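Nab2p (Saccharomyces cerevisiae YJM1574, PDB 5L2L) binds the poly(A) tails of mRNAs through CCCH zinc fingers, protecting transcripts from exosome degradation and helping control tail length and nuclear export. Local coordinates at residues F[3-13]-F[19-27]. Residues are numbered along the deposited sequence; the frame is centred on the assembly and turned at random.
Sequences EKSLEQCKFGT and RCKYRHARS. With ZN (zinc ion), chain S; nucleotides of chain C; nucleotides of chain G.
The carbonyl oxygen of Leu6 is gripped by the guanidinium of Arg23 and by a water. Arg23 NE donates to Leu6 O at 2.9 Å, meeting it to one side of the C=O direction (C=O...N angle 122°), NH2 adds a weak second bond, and the water bridges the same oxygen to Arg23 NH2 and Gln8 OE1. With a bend at chi3 (-76°) the arginine runs outward beside Leu6, whose CD2 sits over the centre of one guanidinium face, 3.7 Å from Arg23 CZ. Beyond the pair, NH1 of Arg23 reaches Arg39 O, and Gln8 OE1 accepts from His46 ND1, tying this finger to the next one along the chain.

Arg23 is also held through its backbone: its N gives a nearly straight bond to Glu7 O, and Cys9 N meets Arg23 O at 2.7 Å in the carbonyl plane, the two bonds forming an isolated beta bridge between Gln8 and Arg23. Earlier in the chain, Ser5 N donates to Lys21 O, while Ser5 OG accepts from Glu7 N in an ST turn.

These bonds pair the two ends of a CCCH zinc finger, in which Cys9, Cys20 and His24 bind zinc together with Cys15. His24 NE2 lies 2.1 Å from the metal; Cys9 CB approaches one face of its imidazole, and Gly12 O lies at the ring's edge, 3.4 Å from CD2.

Tyr22 has the base of A3 of chain C over one face, with CE2 3.4 Å from C5, and the aliphatic chain of its neighbour Lys21 over the other; Glu7 CB lies alongside CD1. The same adenine is read by the backbone: Lys10 N donates to its N1 at 3.1 Å and Gln8 O accepts from its N6.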
loop_
_atom_site.group_PDB
_atom_site.type_symbol
_atom_site.label_atom_id
_atom_site.label_comp_id
_atom_site.label_asym_id
_atom_site.label_seq_id
_atom_site.Cartn_x
_atom_site.Cartn_y
_atom_site.Cartn_z
ATOM N N GLU F 3 -18.109 -17.421 1.103
ATOM C CA GLU F 3 -16.750 -17.503 0.574
ATOM C C GLU F 3 -15.684 -17.199 1.623
ATOM O O GLU F 3 -14.497 -17.477 1.381
ATOM C CB GLU F 3 -16.574 -16.523 -0.598
ATOM C CG GLU F 3 -16.968 -17.063 -1.956
ATOM C CD GLU F 3 -17.057 -15.961 -2.999
ATOM O OE1 GLU F 3 -17.947 -15.082 -2.868
ATOM O OE2 GLU F 3 -16.226 -15.969 -3.934
ATOM N N LYS F 4 -16.059 -16.605 2.752
ATOM C CA LYS F 4 -15.074 -16.179 3.736
ATOM C C LYS F 4 -14.434 -17.392 4.408
ATOM O O LYS F 4 -15.107 -18.393 4.680
ATOM C CB LYS F 4 -15.732 -15.287 4.792
ATOM C CG LYS F 4 -16.377 -14.008 4.263
ATOM C CD LYS F 4 -15.347 -13.000 3.814
ATOM C CE LYS F 4 -15.990 -11.651 3.508
ATOM N NZ LYS F 4 -15.024 -10.670 2.907
ATOM N N SER F 5 -13.129 -17.295 4.677
ATOM C CA SER F 5 -12.359 -18.357 5.313
ATOM C C SER F 5 -11.896 -17.953 6.712
ATOM O O SER F 5 -11.593 -16.783 6.977
ATOM C CB SER F 5 -11.131 -18.728 4.468
ATOM O OG SER F 5 -10.289 -19.648 5.164
ATOM N N LEU F 6 -11.832 -18.948 7.609
ATOM C CA LEU F 6 -11.249 -18.741 8.933
ATOM C C LEU F 6 -9.719 -18.635 8.905
ATOM O O LEU F 6 -9.126 -18.165 9.877
ATOM C CB LEU F 6 -11.668 -19.876 9.873
ATOM C CG LEU F 6 -13.123 -19.897 10.335
ATOM C CD1 LEU F 6 -13.446 -21.189 11.049
ATOM C CD2 LEU F 6 -13.451 -18.720 11.240
ATOM N N GLU F 7 -9.067 -19.054 7.827
ATOM C CA GLU F 7 -7.616 -18.944 7.761
ATOM C C GLU F 7 -7.174 -17.488 7.892
ATOM O O GLU F 7 -7.831 -16.571 7.387
ATOM C CB GLU F 7 -7.100 -19.525 6.452
ATOM C CG GLU F 7 -7.184 -21.026 6.396
ATOM C CD GLU F 7 -6.103 -21.624 5.519
ATOM O OE1 GLU F 7 -6.125 -21.369 4.293
ATOM O OE2 GLU F 7 -5.217 -22.326 6.063
ATOM N N GLN F 8 -6.050 -17.289 8.576
ATOM C CA GLN F 8 -5.549 -15.951 8.879
ATOM C C GLN F 8 -4.845 -15.300 7.685
ATOM O O GLN F 8 -3.936 -15.891 7.098
ATOM C CB GLN F 8 -4.562 -16.031 10.048
ATOM C CG GLN F 8 -4.335 -14.706 10.730
ATOM C CD GLN F 8 -5.554 -14.286 11.534
ATOM O OE1 GLN F 8 -6.333 -15.131 11.983
ATOM N NE2 GLN F 8 -5.744 -12.999 11.689
ATOM N N CYS F 9 -5.238 -14.059 7.354
ATOM C CA CYS F 9 -4.506 -13.273 6.355
ATOM C C CYS F 9 -3.117 -12.918 6.869
ATOM O O CYS F 9 -2.987 -12.334 7.945
ATOM C CB CYS F 9 -5.247 -11.980 6.024
ATOM S SG CYS F 9 -4.388 -11.017 4.723
ATOM N N LYS F 10 -2.075 -13.231 6.081
ATOM C CA LYS F 10 -0.711 -12.979 6.543
ATOM C C LYS F 10 -0.319 -11.504 6.525
ATOM O O LYS F 10 0.709 -11.160 7.127
ATOM C CB LYS F 10 0.303 -13.791 5.722
ATOM C CG LYS F 10 0.424 -13.393 4.250
ATOM C CD LYS F 10 1.369 -14.314 3.451
ATOM C CE LYS F 10 2.801 -14.035 3.813
ATOM N NZ LYS F 10 3.816 -14.910 3.112
ATOM N N PHE F 11 -1.114 -10.627 5.885
ATOM C CA PHE F 11 -0.806 -9.205 5.783
ATOM C C PHE F 11 -1.533 -8.345 6.817
ATOM O O PHE F 11 -1.177 -7.175 6.983
ATOM C CB PHE F 11 -1.123 -8.715 4.361
ATOM C CG PHE F 11 -0.393 -9.502 3.302
ATOM C CD1 PHE F 11 0.987 -9.403 3.182
ATOM C CD2 PHE F 11 -1.066 -10.391 2.481
ATOM C CE1 PHE F 11 1.677 -10.173 2.241
ATOM C CE2 PHE F 11 -0.385 -11.147 1.542
ATOM C CZ PHE F 11 0.985 -11.039 1.422
ATOM N N GLY F 12 -2.538 -8.886 7.505
ATOM C CA GLY F 12 -3.167 -8.155 8.601
ATOM C C GLY F 12 -3.740 -6.817 8.176
ATOM O O GLY F 12 -4.452 -6.699 7.164
ATOM N N THR F 13 -3.452 -5.785 8.978
ATOM C CA THR F 13 -3.958 -4.450 8.697
ATOM C C THR F 13 -3.309 -3.823 7.472
ATOM O O THR F 13 -3.755 -2.757 7.047
ATOM C CB THR F 13 -3.734 -3.523 9.899
ATOM O OG1 THR F 13 -2.337 -3.491 10.214
ATOM C CG2 THR F 13 -4.521 -4.005 11.113
ATOM N N ARG F 19 -10.405 -8.087 -2.639
ATOM C CA ARG F 19 -11.181 -9.320 -2.724
ATOM C C ARG F 19 -10.750 -10.372 -1.697
ATOM O O ARG F 19 -11.181 -11.523 -1.788
ATOM C CB ARG F 19 -11.092 -9.892 -4.145
ATOM C CG ARG F 19 -11.476 -8.875 -5.232
ATOM C CD ARG F 19 -11.624 -9.512 -6.615
ATOM N NE ARG F 19 -12.912 -10.173 -6.815
ATOM C CZ ARG F 19 -13.081 -11.445 -7.169
ATOM N NH1 ARG F 19 -12.053 -12.260 -7.377
ATOM N NH2 ARG F 19 -14.316 -11.907 -7.337
ATOM N N CYS F 20 -9.934 -10.002 -0.711
ATOM C CA CYS F 20 -9.391 -10.987 0.225
ATOM C C CYS F 20 -10.493 -11.703 1.016
ATOM O O CYS F 20 -11.363 -11.062 1.617
ATOM C CB CYS F 20 -8.421 -10.298 1.192
ATOM S SG CYS F 20 -7.485 -11.465 2.251
ATOM N N LYS F 21 -10.410 -13.039 1.064
ATOM C CA LYS F 21 -11.402 -13.857 1.756
ATOM C C LYS F 21 -11.019 -14.231 3.183
ATOM O O LYS F 21 -11.825 -14.878 3.865
ATOM C CB LYS F 21 -11.686 -15.135 0.949
ATOM C CG LYS F 21 -10.555 -16.117 0.840
ATOM C CD LYS F 21 -10.994 -17.337 0.010
ATOM C CE LYS F 21 -9.909 -18.381 -0.098
ATOM N NZ LYS F 21 -10.420 -19.653 -0.715
ATOM N N TYR F 22 -9.852 -13.812 3.671
ATOM C CA TYR F 22 -9.297 -14.337 4.918
ATOM C C TYR F 22 -9.585 -13.417 6.120
ATOM O O TYR F 22 -10.118 -12.309 5.985
ATOM C CB TYR F 22 -7.789 -14.578 4.730
ATOM C CG TYR F 22 -7.489 -15.619 3.674
ATOM C CD1 TYR F 22 -7.757 -16.960 3.904
ATOM C CD2 TYR F 22 -6.966 -15.262 2.437
ATOM C CE1 TYR F 22 -7.487 -17.921 2.937
ATOM C CE2 TYR F 22 -6.686 -16.229 1.464
ATOM C CZ TYR F 22 -6.953 -17.547 1.730
ATOM O OH TYR F 22 -6.688 -18.502 0.774
ATOM N N ARG F 23 -9.236 -13.904 7.321
ATOM C CA ARG F 23 -9.454 -13.157 8.569
ATOM C C ARG F 23 -8.294 -12.197 8.824
ATOM O O ARG F 23 -7.128 -12.550 8.620
ATOM C CB ARG F 23 -9.594 -14.092 9.779
ATOM C CG ARG F 23 -10.918 -14.845 9.884
ATOM C CD ARG F 23 -11.253 -15.276 11.358
ATOM N NE ARG F 23 -10.467 -16.426 11.795
ATOM C CZ ARG F 23 -10.649 -17.097 12.931
ATOM N NH1 ARG F 23 -11.613 -16.757 13.793
ATOM N NH2 ARG F 23 -9.862 -18.128 13.206
ATOM N N HIS F 24 -8.621 -10.997 9.311
ATOM C CA HIS F 24 -7.651 -9.921 9.527
ATOM C C HIS F 24 -7.603 -9.514 11.000
ATOM O O HIS F 24 -8.615 -9.082 11.576
ATOM C CB HIS F 24 -7.982 -8.707 8.648
ATOM C CG HIS F 24 -7.912 -8.996 7.177
ATOM N ND1 HIS F 24 -8.976 -9.511 6.471
ATOM C CD2 HIS F 24 -6.887 -8.894 6.292
ATOM C CE1 HIS F 24 -8.617 -9.693 5.208
ATOM N NE2 HIS F 24 -7.346 -9.343 5.078
ATOM N N ALA F 25 -6.418 -9.608 11.594
ATOM C CA ALA F 25 -6.224 -9.185 12.979
ATOM C C ALA F 25 -6.035 -7.669 13.064
ATOM O O ALA F 25 -5.277 -7.080 12.280
ATOM C CB ALA F 25 -5.014 -9.913 13.587
ATOM N N ARG F 26 -6.721 -7.039 14.025
ATOM C CA ARG F 26 -6.541 -5.625 14.353
ATOM C C ARG F 26 -6.000 -5.427 15.763
ATOM O O ARG F 26 -5.887 -4.278 16.218
ATOM C CB ARG F 26 -7.859 -4.849 14.202
ATOM C CG ARG F 26 -8.456 -4.968 12.840
ATOM C CD ARG F 26 -9.406 -3.824 12.520
ATOM N NE ARG F 26 -10.457 -3.618 13.512
ATOM C CZ ARG F 26 -11.540 -4.379 13.627
ATOM N NH1 ARG F 26 -11.703 -5.425 12.837
ATOM N NH2 ARG F 26 -12.453 -4.106 14.541
ATOM N N SER F 27 -5.667 -6.510 16.462
ATOM C CA SER F 27 -5.041 -6.459 17.778
ATOM C C SER F 27 -3.767 -7.298 17.781
ATOM O O SER F 27 -3.698 -8.348 17.138
ATOM C CB SER F 27 -5.994 -6.994 18.855
ATOM O OG SER F 27 -5.389 -6.958 20.133
HETATM ZN ZN ZN S . -6.133 -10.016 3.504
ATOM P P A C 3 -5.520 -17.967 -2.620
ATOM O OP1 A C 3 -6.879 -17.427 -2.337
ATOM O OP2 A C 3 -5.359 -19.407 -2.964
ATOM O "O5'" A C 3 -4.834 -17.090 -3.768
ATOM C "C5'" A C 3 -5.479 -15.934 -4.308
ATOM C "C4'" A C 3 -4.916 -14.659 -3.723
ATOM O "O4'" A C 3 -4.967 -14.772 -2.266
ATOM C "C3'" A C 3 -3.452 -14.375 -4.089
ATOM O "O3'" A C 3 -3.214 -12.957 -4.268
ATOM C "C2'" A C 3 -2.693 -14.919 -2.869
ATOM O "O2'" A C 3 -1.422 -14.343 -2.659
ATOM C "C1'" A C 3 -3.666 -14.601 -1.727
ATOM N N9 A C 3 -3.515 -15.431 -0.513
ATOM C C8 A C 3 -3.397 -16.799 -0.366
ATOM N N7 A C 3 -3.260 -17.205 0.890
ATOM C C5 A C 3 -3.286 -16.025 1.644
ATOM C C6 A C 3 -3.187 -15.738 3.037
ATOM N N6 A C 3 -3.041 -16.636 4.014
ATOM N N1 A C 3 -3.252 -14.442 3.423
ATOM C C2 A C 3 -3.411 -13.506 2.480
ATOM N N3 A C 3 -3.512 -13.643 1.162
ATOM C C4 A C 3 -3.439 -14.937 0.786
ATOM P P A C 7 -11.124 -5.522 -9.775
ATOM O OP1 A C 7 -11.139 -6.314 -8.519
ATOM O OP2 A C 7 -9.948 -5.628 -10.684
ATOM O "O5'" A C 7 -12.447 -5.839 -10.600
ATOM C "C5'" A C 7 -12.667 -7.122 -11.174
ATOM C "C4'" A C 7 -14.128 -7.365 -11.436
ATOM O "O4'" A C 7 -14.292 -8.701 -11.982
ATOM C "C3'" A C 7 -15.015 -7.317 -10.202
ATOM O "O3'" A C 7 -16.327 -6.919 -10.604
ATOM C "C2'" A C 7 -15.012 -8.777 -9.738
ATOM O "O2'" A C 7 -16.094 -9.151 -8.910
ATOM C "C1'" A C 7 -15.049 -9.508 -11.072
ATOM N N9 A C 7 -14.448 -10.848 -11.120
ATOM C C8 A C 7 -15.054 -11.994 -11.596
ATOM N N7 A C 7 -14.265 -13.040 -11.647
ATOM C C5 A C 7 -13.034 -12.532 -11.215
ATOM C C6 A C 7 -11.774 -13.136 -11.034
ATOM N N6 A C 7 -11.547 -14.415 -11.300
ATOM N N1 A C 7 -10.749 -12.384 -10.574
ATOM C C2 A C 7 -11.000 -11.085 -10.315
ATOM N N3 A C 7 -12.145 -10.410 -10.441
ATOM C C4 A C 7 -13.131 -11.195 -10.897
ATOM P P A G 4 4.139 -12.916 -3.292
ATOM O OP1 A G 4 5.319 -13.681 -2.829
ATOM O OP2 A G 4 2.763 -13.458 -3.172
ATOM O "O5'" A G 4 4.077 -11.533 -2.494
ATOM C "C5'" A G 4 5.168 -10.649 -2.512
ATOM C "C4'" A G 4 4.813 -9.309 -1.939
ATOM O "O4'" A G 4 3.623 -8.782 -2.579
ATOM C "C3'" A G 4 4.489 -9.256 -0.455
ATOM O "O3'" A G 4 5.664 -9.268 0.350
ATOM C "C2'" A G 4 3.735 -7.930 -0.363
ATOM O "O2'" A G 4 4.661 -6.844 -0.379
ATOM C "C1'" A G 4 2.934 -7.941 -1.672
ATOM N N9 A G 4 1.563 -8.456 -1.474
ATOM C C8 A G 4 1.024 -9.648 -1.900
ATOM N N7 A G 4 -0.245 -9.813 -1.570
ATOM C C5 A G 4 -0.559 -8.659 -0.856
ATOM C C6 A G 4 -1.729 -8.219 -0.214
ATOM N N6 A G 4 -2.860 -8.910 -0.161
ATOM N N1 A G 4 -1.708 -7.004 0.395
ATOM C C2 A G 4 -0.569 -6.288 0.359
ATOM N N3 A G 4 0.604 -6.607 -0.197
ATOM C C4 A G 4 0.541 -7.809 -0.807
HETATM O O HOH W 1 -13.228 -20.136 1.144
HETATM O O HOH W 2 -12.088 -11.133 4.461
HETATM O O HOH W 3 -12.739 -14.329 6.504
HETATM O O HOH W 4 -7.240 -18.068 11.798
HETATM O O HOH W 5 -4.089 -10.988 10.195
#